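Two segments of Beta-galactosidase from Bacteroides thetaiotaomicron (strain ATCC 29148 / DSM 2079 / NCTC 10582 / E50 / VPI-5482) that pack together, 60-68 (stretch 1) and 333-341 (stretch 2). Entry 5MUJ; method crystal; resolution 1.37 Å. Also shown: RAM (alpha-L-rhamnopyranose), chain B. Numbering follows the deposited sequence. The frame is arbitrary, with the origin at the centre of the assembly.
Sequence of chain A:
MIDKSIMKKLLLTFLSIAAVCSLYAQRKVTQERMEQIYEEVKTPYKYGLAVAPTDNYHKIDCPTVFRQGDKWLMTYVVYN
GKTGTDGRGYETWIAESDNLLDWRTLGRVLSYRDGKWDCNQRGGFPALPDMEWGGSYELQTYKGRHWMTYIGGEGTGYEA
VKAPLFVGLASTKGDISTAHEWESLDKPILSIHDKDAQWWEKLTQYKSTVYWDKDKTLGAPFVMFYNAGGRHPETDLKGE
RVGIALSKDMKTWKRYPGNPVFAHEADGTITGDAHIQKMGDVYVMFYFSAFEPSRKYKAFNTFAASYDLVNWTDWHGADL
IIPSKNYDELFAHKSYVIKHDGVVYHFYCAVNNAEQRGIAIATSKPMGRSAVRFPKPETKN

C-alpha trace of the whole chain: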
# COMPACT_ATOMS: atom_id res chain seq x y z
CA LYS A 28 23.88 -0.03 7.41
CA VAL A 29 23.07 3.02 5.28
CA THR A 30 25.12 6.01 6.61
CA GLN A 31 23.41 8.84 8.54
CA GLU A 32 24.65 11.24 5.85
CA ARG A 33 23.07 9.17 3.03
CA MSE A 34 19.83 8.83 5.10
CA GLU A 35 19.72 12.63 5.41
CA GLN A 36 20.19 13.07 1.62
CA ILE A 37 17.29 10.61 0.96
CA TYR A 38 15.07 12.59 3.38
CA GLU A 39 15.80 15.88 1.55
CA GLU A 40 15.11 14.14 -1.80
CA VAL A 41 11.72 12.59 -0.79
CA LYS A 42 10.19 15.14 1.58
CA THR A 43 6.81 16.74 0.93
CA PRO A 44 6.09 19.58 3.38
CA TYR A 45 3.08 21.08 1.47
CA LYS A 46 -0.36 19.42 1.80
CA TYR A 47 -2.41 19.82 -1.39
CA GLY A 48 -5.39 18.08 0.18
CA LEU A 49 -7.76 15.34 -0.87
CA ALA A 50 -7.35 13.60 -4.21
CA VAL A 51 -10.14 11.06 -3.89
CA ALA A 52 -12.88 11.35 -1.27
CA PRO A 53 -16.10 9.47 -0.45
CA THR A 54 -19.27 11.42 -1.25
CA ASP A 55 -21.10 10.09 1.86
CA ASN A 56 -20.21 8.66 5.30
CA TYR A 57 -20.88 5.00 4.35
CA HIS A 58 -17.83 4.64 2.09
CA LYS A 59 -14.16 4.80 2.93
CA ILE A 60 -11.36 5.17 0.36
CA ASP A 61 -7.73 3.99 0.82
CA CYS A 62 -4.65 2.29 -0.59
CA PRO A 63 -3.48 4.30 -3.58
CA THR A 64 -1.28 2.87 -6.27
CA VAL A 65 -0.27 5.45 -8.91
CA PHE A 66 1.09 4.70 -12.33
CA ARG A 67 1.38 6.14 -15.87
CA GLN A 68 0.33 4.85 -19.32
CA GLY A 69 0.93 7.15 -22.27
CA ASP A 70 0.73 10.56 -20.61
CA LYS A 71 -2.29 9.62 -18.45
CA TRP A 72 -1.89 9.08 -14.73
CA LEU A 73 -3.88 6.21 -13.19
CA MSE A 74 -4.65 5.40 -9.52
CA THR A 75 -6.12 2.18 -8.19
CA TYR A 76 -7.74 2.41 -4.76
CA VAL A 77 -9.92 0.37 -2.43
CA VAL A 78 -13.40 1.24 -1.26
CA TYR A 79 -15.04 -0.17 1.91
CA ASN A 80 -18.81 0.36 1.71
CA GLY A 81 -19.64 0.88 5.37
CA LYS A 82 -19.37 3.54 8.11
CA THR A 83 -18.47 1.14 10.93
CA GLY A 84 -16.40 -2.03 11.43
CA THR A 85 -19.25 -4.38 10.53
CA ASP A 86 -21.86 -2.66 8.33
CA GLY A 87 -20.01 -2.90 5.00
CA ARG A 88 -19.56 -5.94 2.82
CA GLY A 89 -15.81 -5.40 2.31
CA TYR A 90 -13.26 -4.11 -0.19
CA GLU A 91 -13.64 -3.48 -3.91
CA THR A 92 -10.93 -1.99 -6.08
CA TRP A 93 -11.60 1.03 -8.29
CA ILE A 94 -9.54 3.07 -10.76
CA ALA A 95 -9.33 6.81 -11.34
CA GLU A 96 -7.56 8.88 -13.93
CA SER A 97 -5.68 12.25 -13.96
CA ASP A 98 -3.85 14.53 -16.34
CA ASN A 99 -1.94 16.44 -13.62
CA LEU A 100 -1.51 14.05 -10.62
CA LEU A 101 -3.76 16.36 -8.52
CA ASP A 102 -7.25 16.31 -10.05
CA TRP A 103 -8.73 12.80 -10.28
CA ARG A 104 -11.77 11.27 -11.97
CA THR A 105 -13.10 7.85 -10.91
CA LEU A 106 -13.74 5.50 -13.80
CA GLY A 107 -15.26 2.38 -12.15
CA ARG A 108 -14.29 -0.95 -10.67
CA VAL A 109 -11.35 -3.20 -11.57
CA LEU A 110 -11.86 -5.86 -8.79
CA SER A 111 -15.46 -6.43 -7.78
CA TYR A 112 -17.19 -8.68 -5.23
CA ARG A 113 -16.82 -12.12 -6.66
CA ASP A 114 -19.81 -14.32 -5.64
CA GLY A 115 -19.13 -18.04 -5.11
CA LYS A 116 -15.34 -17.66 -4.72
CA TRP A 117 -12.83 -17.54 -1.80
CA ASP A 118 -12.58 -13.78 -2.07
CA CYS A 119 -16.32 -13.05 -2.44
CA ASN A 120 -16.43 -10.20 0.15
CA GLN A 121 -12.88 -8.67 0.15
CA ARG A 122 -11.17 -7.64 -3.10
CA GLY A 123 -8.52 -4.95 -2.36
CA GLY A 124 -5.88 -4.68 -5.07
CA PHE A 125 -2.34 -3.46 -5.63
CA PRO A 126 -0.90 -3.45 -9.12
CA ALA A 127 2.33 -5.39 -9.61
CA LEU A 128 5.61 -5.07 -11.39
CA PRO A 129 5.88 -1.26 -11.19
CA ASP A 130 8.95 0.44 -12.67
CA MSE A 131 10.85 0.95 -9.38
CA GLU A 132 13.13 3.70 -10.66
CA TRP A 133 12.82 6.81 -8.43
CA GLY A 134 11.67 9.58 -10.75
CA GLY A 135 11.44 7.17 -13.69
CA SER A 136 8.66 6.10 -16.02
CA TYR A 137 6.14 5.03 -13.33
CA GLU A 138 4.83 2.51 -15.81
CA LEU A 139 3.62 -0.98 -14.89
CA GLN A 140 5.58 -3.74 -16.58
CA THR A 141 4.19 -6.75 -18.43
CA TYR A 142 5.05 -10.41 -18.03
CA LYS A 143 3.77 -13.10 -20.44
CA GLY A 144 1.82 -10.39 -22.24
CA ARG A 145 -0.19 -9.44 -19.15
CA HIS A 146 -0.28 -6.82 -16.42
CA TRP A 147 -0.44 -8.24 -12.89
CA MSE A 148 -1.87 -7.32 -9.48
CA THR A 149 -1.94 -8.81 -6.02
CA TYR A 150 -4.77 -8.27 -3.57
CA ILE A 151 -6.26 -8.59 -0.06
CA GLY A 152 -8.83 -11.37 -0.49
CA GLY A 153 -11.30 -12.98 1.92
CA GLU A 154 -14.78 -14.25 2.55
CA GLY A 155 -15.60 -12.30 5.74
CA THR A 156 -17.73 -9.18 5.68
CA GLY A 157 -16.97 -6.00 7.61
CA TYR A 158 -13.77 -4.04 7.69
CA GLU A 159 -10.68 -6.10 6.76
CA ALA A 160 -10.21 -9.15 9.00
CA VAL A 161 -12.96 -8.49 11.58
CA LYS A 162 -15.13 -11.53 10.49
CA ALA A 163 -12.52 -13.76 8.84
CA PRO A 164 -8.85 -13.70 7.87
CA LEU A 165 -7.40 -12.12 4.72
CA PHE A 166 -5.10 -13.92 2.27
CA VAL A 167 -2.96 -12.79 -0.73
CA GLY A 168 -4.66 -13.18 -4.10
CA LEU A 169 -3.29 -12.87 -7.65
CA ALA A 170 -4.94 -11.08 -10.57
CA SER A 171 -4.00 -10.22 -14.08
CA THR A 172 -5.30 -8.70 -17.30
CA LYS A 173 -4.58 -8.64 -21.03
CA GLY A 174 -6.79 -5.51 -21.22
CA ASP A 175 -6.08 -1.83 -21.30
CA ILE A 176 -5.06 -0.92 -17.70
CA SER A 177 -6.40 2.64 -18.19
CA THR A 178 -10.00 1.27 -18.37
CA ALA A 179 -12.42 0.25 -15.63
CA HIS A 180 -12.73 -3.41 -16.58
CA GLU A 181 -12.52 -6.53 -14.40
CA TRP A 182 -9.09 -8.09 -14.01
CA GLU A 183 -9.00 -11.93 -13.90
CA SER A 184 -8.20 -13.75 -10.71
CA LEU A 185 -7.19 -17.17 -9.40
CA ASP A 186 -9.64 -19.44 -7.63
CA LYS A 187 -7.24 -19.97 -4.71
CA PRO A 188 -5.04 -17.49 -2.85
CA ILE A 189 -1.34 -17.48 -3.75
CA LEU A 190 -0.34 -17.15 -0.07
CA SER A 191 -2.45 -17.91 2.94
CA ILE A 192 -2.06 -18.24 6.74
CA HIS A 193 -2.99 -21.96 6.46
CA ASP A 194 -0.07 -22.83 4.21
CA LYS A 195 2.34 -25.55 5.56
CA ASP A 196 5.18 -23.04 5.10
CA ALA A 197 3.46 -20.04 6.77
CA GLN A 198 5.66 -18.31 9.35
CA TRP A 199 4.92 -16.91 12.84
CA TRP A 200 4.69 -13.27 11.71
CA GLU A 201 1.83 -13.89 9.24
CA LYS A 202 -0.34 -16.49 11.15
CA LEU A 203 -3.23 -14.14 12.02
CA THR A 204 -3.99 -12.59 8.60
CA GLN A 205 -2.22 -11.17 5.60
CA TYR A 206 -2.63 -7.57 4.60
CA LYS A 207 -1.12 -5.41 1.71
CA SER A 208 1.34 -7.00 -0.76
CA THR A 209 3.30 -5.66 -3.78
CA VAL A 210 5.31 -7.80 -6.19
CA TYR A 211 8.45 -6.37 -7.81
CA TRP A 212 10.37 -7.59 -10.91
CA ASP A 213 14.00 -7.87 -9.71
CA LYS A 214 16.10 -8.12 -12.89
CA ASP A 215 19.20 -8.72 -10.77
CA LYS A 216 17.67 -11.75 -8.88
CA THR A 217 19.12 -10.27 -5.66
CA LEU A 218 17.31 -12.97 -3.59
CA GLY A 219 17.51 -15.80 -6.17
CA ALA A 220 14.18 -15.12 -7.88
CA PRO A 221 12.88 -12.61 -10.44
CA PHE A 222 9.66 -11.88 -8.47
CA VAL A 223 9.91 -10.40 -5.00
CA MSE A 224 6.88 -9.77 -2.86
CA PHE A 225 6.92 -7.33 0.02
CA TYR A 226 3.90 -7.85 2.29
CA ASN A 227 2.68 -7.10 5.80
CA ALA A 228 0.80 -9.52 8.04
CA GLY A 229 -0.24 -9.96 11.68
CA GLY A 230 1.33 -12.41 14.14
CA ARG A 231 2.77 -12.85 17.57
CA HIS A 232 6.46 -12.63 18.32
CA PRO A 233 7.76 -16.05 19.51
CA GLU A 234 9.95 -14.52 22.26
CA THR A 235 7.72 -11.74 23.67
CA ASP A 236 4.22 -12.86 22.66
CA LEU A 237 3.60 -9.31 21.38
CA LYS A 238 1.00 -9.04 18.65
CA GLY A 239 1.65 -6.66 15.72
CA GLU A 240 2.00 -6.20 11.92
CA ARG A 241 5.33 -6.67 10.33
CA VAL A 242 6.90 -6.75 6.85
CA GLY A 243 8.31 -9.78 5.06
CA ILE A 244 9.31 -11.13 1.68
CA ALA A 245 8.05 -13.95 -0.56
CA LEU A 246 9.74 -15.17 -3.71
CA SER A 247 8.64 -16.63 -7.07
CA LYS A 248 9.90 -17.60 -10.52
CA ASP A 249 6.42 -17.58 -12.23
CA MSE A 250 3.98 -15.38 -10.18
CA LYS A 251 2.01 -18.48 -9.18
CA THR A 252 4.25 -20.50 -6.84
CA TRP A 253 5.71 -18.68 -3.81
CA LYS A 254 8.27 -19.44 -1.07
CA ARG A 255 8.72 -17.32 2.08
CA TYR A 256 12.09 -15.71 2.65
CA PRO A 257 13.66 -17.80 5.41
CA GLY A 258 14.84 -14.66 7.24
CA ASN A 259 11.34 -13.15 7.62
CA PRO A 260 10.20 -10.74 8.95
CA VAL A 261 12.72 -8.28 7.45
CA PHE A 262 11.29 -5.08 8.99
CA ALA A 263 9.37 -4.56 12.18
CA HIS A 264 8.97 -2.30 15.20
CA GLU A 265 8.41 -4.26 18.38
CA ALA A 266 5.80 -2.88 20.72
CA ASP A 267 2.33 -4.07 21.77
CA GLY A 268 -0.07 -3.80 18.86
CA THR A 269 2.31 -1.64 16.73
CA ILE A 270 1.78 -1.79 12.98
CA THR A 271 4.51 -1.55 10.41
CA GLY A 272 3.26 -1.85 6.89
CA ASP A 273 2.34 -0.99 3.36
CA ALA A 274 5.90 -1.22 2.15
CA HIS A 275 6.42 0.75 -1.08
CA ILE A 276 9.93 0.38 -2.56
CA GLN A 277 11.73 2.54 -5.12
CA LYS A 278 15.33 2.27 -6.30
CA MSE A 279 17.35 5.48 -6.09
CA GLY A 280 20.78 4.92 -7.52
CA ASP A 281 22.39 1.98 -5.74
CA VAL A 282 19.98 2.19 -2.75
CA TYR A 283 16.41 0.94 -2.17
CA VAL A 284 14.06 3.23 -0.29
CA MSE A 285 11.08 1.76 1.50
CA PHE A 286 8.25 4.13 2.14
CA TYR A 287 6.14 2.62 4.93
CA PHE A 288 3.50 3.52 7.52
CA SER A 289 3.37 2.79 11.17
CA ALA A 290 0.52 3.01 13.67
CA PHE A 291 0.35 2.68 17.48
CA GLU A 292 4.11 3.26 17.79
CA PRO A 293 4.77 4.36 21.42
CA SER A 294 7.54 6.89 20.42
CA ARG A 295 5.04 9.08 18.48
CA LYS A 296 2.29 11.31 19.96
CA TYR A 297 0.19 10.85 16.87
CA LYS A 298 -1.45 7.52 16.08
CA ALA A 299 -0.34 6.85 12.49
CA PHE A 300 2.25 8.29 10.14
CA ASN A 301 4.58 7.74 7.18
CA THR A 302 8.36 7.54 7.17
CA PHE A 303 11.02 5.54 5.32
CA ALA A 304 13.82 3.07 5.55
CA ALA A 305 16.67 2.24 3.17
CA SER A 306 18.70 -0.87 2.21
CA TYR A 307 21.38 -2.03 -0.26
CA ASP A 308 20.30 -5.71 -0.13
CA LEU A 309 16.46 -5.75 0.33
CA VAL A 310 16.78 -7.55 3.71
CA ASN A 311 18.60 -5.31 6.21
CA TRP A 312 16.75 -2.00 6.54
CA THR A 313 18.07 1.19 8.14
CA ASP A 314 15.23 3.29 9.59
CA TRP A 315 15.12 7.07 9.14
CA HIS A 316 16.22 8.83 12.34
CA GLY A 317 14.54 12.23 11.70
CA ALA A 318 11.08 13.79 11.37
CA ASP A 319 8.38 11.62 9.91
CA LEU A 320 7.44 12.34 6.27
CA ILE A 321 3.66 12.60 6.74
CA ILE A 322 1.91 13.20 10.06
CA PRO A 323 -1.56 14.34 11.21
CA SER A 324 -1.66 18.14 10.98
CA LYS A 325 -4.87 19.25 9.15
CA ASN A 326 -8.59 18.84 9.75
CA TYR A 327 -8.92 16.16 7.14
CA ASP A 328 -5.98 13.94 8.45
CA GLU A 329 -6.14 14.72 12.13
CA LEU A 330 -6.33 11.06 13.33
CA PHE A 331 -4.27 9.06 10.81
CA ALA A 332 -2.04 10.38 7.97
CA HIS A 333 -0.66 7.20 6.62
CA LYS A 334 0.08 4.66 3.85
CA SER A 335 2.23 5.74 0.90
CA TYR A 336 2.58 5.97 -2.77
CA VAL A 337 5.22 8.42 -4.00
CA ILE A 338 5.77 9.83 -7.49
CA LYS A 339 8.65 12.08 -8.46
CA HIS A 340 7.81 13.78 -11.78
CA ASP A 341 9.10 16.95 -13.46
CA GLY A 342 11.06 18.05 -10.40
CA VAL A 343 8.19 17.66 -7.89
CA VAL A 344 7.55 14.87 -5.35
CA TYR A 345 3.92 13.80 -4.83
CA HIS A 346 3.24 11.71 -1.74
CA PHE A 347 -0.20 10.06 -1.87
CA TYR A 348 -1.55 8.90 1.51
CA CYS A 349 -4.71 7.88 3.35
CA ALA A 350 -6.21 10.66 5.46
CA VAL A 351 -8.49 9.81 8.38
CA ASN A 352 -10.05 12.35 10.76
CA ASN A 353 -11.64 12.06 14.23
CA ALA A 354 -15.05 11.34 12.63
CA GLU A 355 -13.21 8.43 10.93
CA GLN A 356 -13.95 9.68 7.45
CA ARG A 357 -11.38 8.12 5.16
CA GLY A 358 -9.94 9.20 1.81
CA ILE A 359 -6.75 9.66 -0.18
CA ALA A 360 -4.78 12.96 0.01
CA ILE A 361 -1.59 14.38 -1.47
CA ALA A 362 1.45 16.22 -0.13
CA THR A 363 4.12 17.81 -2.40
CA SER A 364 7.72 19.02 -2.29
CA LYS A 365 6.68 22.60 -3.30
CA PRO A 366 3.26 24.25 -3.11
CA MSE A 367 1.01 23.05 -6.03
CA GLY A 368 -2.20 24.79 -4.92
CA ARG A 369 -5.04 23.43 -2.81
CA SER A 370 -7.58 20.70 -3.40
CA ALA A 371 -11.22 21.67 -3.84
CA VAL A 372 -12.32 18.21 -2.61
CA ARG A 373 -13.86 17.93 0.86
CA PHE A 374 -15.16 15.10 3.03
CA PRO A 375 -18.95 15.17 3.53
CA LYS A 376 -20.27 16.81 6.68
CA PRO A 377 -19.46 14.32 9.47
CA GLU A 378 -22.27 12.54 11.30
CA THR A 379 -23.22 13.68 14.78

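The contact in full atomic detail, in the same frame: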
# COMPACT_ATOMS: atom_id res chain seq x y z
N ILE A 60 -12.26 5.29 1.51
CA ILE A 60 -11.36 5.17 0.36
C ILE A 60 -9.89 5.15 0.84
O ILE A 60 -9.48 6.03 1.60
CB ILE A 60 -11.62 6.33 -0.63
CG1 ILE A 60 -12.97 6.09 -1.33
CG2 ILE A 60 -10.47 6.44 -1.63
CD1 ILE A 60 -13.41 7.22 -2.25
N ASP A 61 -9.10 4.21 0.32
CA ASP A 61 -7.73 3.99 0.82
C ASP A 61 -6.84 3.35 -0.25
O ASP A 61 -7.31 3.01 -1.38
CB ASP A 61 -7.86 3.07 2.07
CG ASP A 61 -6.68 3.08 3.02
OD1 ASP A 61 -5.56 3.49 2.70
OD2 ASP A 61 -6.91 2.62 4.16
N CYS A 62 -5.57 3.19 0.08
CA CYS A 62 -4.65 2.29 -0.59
C CYS A 62 -4.38 2.67 -2.03
O CYS A 62 -4.67 1.90 -2.92
CB CYS A 62 -5.17 0.84 -0.57
SG CYS A 62 -5.49 0.09 1.04
N PRO A 63 -3.87 3.91 -2.26
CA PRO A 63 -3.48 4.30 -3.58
C PRO A 63 -2.29 3.58 -4.18
O PRO A 63 -1.26 3.34 -3.50
CB PRO A 63 -3.11 5.79 -3.40
CG PRO A 63 -2.59 5.85 -2.00
CD PRO A 63 -3.52 4.94 -1.26
N THR A 64 -2.42 3.25 -5.46
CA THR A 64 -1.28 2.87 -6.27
C THR A 64 -1.34 3.73 -7.53
O THR A 64 -2.35 3.71 -8.25
CB THR A 64 -1.32 1.38 -6.67
OG1 THR A 64 -1.57 0.58 -5.51
CG2 THR A 64 -0.01 0.92 -7.29
N VAL A 65 -0.28 4.49 -7.77
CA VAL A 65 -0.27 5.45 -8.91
C VAL A 65 0.72 5.00 -9.96
O VAL A 65 1.85 4.64 -9.67
CB VAL A 65 0.04 6.91 -8.49
CG1 VAL A 65 0.15 7.84 -9.74
CG2 VAL A 65 -1.02 7.44 -7.55
N PHE A 66 0.26 5.05 -11.21
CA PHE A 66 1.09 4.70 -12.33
C PHE A 66 0.71 5.48 -13.60
O PHE A 66 -0.27 6.19 -13.61
CB PHE A 66 1.04 3.19 -12.56
CG PHE A 66 -0.34 2.63 -12.69
CD1 PHE A 66 -1.10 2.39 -11.55
CD2 PHE A 66 -0.87 2.26 -13.93
CE1 PHE A 66 -2.38 1.88 -11.64
CE2 PHE A 66 -2.14 1.73 -14.02
CZ PHE A 66 -2.88 1.52 -12.87
N ARG A 67 1.52 5.33 -14.63
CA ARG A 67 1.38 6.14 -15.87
C ARG A 67 1.27 5.20 -17.07
O ARG A 67 2.00 4.23 -17.16
CB ARG A 67 2.59 7.07 -15.94
CG ARG A 67 3.09 7.57 -17.28
CD ARG A 67 2.37 8.83 -17.75
NE ARG A 67 3.28 9.95 -17.96
CZ ARG A 67 4.27 10.02 -18.87
NH1 ARG A 67 4.51 9.02 -19.72
NH2 ARG A 67 5.03 11.12 -18.93
N GLN A 68 0.36 5.50 -18.00
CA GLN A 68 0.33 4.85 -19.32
C GLN A 68 0.06 5.94 -20.34
O GLN A 68 -0.95 6.62 -20.23
CB GLN A 68 -0.76 3.80 -19.43
CG GLN A 68 -0.81 3.15 -20.80
CD GLN A 68 -1.67 1.91 -20.82
OE1 GLN A 68 -2.84 1.96 -21.16
NE2 GLN A 68 -1.10 0.78 -20.43
N HIS A 333 -1.36 8.47 6.67
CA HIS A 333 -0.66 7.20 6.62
C HIS A 333 -0.94 6.38 5.36
O HIS A 333 -2.03 6.44 4.78
CB HIS A 333 -0.97 6.37 7.89
CG HIS A 333 -2.35 5.78 7.95
ND1 HIS A 333 -3.43 6.28 7.28
CD2 HIS A 333 -2.80 4.67 8.58
CE1 HIS A 333 -4.50 5.53 7.52
NE2 HIS A 333 -4.13 4.55 8.32
N LYS A 334 0.04 5.54 5.03
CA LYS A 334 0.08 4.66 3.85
C LYS A 334 0.61 5.49 2.73
O LYS A 334 0.32 6.68 2.70
CB LYS A 334 -1.25 3.96 3.59
CG LYS A 334 -1.82 3.30 4.84
CD LYS A 334 -3.03 2.49 4.50
CE LYS A 334 -3.62 1.87 5.75
NZ LYS A 334 -4.83 1.09 5.41
N SER A 335 1.49 4.94 1.90
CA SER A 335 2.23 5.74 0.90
C SER A 335 2.15 5.21 -0.50
O SER A 335 2.17 4.01 -0.78
CB SER A 335 3.72 5.79 1.26
OG SER A 335 3.91 6.34 2.55
N TYR A 336 2.08 6.17 -1.43
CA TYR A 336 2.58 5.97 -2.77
C TYR A 336 3.20 7.29 -3.24
O TYR A 336 2.59 8.33 -3.09
CB TYR A 336 1.48 5.49 -3.72
CG TYR A 336 2.01 4.57 -4.76
CD1 TYR A 336 2.64 5.06 -5.91
CD2 TYR A 336 1.98 3.16 -4.57
CE1 TYR A 336 3.19 4.21 -6.84
CE2 TYR A 336 2.52 2.31 -5.52
CZ TYR A 336 3.12 2.84 -6.65
OH TYR A 336 3.66 2.03 -7.63
N VAL A 337 4.42 7.24 -3.76
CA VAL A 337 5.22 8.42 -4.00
C VAL A 337 5.65 8.49 -5.48
O VAL A 337 6.20 7.54 -6.06
CB VAL A 337 6.45 8.48 -3.06
CG1 VAL A 337 7.16 9.82 -3.15
CG2 VAL A 337 6.04 8.24 -1.62
N ILE A 338 5.39 9.63 -6.11
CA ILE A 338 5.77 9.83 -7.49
C ILE A 338 6.70 11.03 -7.48
O ILE A 338 6.32 12.06 -6.93
CB ILE A 338 4.55 10.17 -8.38
CG1 ILE A 338 3.51 9.04 -8.38
CG2 ILE A 338 4.99 10.48 -9.79
CD1 ILE A 338 3.95 7.75 -9.03
N LYS A 339 7.89 10.90 -8.06
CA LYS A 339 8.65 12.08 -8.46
C LYS A 339 8.54 12.30 -9.98
O LYS A 339 8.97 11.49 -10.78
CB LYS A 339 10.12 12.02 -8.05
CG LYS A 339 10.83 13.33 -8.36
CD LYS A 339 12.22 13.49 -7.79
CE LYS A 339 12.73 14.89 -8.13
NZ LYS A 339 14.09 15.10 -7.62
N HIS A 340 8.01 13.46 -10.37
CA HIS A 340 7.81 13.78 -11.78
C HIS A 340 8.05 15.26 -12.00
O HIS A 340 7.57 16.08 -11.22
CB HIS A 340 6.40 13.40 -12.20
CG HIS A 340 6.11 13.66 -13.65
ND1 HIS A 340 6.61 12.86 -14.66
CD2 HIS A 340 5.38 14.62 -14.26
CE1 HIS A 340 6.19 13.32 -15.83
NE2 HIS A 340 5.46 14.40 -15.61
N ASP A 341 8.81 15.58 -13.06
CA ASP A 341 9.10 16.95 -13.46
C ASP A 341 9.52 17.80 -12.27
O ASP A 341 8.98 18.86 -12.04
CB ASP A 341 7.89 17.55 -14.19
CG ASP A 341 8.19 18.87 -14.85
OD1 ASP A 341 9.23 18.99 -15.54
OD2 ASP A 341 7.37 19.79 -14.66
C1 RAM B . -5.75 -1.01 10.69
C2 RAM B . -5.80 -0.91 9.19
C3 RAM B . -6.36 0.47 8.82
C4 RAM B . -5.45 1.52 9.45
C5 RAM B . -5.22 1.39 10.96
C6 RAM B . -4.01 2.18 11.44
O2 RAM B . -4.46 -1.10 8.67
O3 RAM B . -6.46 0.65 7.41
O4 RAM B . -6.05 2.79 9.27
O5 RAM B . -5.12 0.03 11.46
O HOH W 1 -0.59 3.10 -0.78

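The two strands run nearly parallel, their N-to-C directions 10° apart and their axes 6.6 Å from each other at closest approach, and they are joined through side chains and a water, with no direct hydrogen bond between their backbones. Tyr 336 forms the centre of the contact. It loses more surface to the opposing strand than any other residue, and its CA lies 6.1 Å from that of Thr 64. With CB directed toward stretch 1 and chi1 at -146°, between the usual wells, the ring lies over the backbone at Thr 64 and Val 65. Thr 64 CA stands 4.0 Å from the centroid of the Tyr 336 ring, 23° off its normal, a CH-pi contact in which the flat aromatic face accommodates an extended chain. The methyl of Thr 64 adds to this packing, CG2 approaching Tyr 336 CE2 to 3.4 Å, while Val 65 O lies 3.2 Å from Tyr 336 CE1.

Aliphatic groups extend this centre along the strands. On the N-terminal side, Pro 63 CG packs 4.4 Å from Tyr 336 CB, its apolar ring carbon covering the start of the tyrosine side chain. Further along, Val 65 CB lies 4.1 Å from Tyr 336 CD1, and Val 65 CG1 meets Ile 338 CG1 at 3.8 Å. Ile 338 points toward stretch 1, whereas Ser 335 and Val 337 point away, as expected from the alternation of a beta strand. Pro 63, Val 65, Tyr 336 and Ile 338 are all buried, as suits the apolar surfaces that meet here.

Beside the apolar centre, a water bridges the gap between the two backbones. Pro 63 O and Ser 335 O are 4.4 Å apart, and neither carbonyl can donate a hydrogen bond to the other; the water lies within hydrogen-bonding distance of both, 2.8 Å from Pro 63 O and 2.9 Å from Ser 335 O.

The contact becomes charged at its N-terminal end. Lys 334 reaches out from an m chi1 through an otherwise fully extended chain, placing NZ 2.9 Å from Asp 61 OD2 in a hydrogen-bonded salt bridge that pairs opposite charges in a buried setting. The other carboxylate oxygen, Asp 61 OD1, accepts a weak hydrogen bond from Cys 62 N at 2.6 Å. Lys 334 NZ also donates to O3 of the bound rhamnose at 2.6 Å, and His 333 NE2 hydrogen-bonds to its O4 at 2.8 Å, so the sugar adjoins this polar edge. At the C-terminal end, the partly exposed Arg 67 and His 340 only approach one another, Arg 67 NH2 to His 340 CE1 at 4.0 Å.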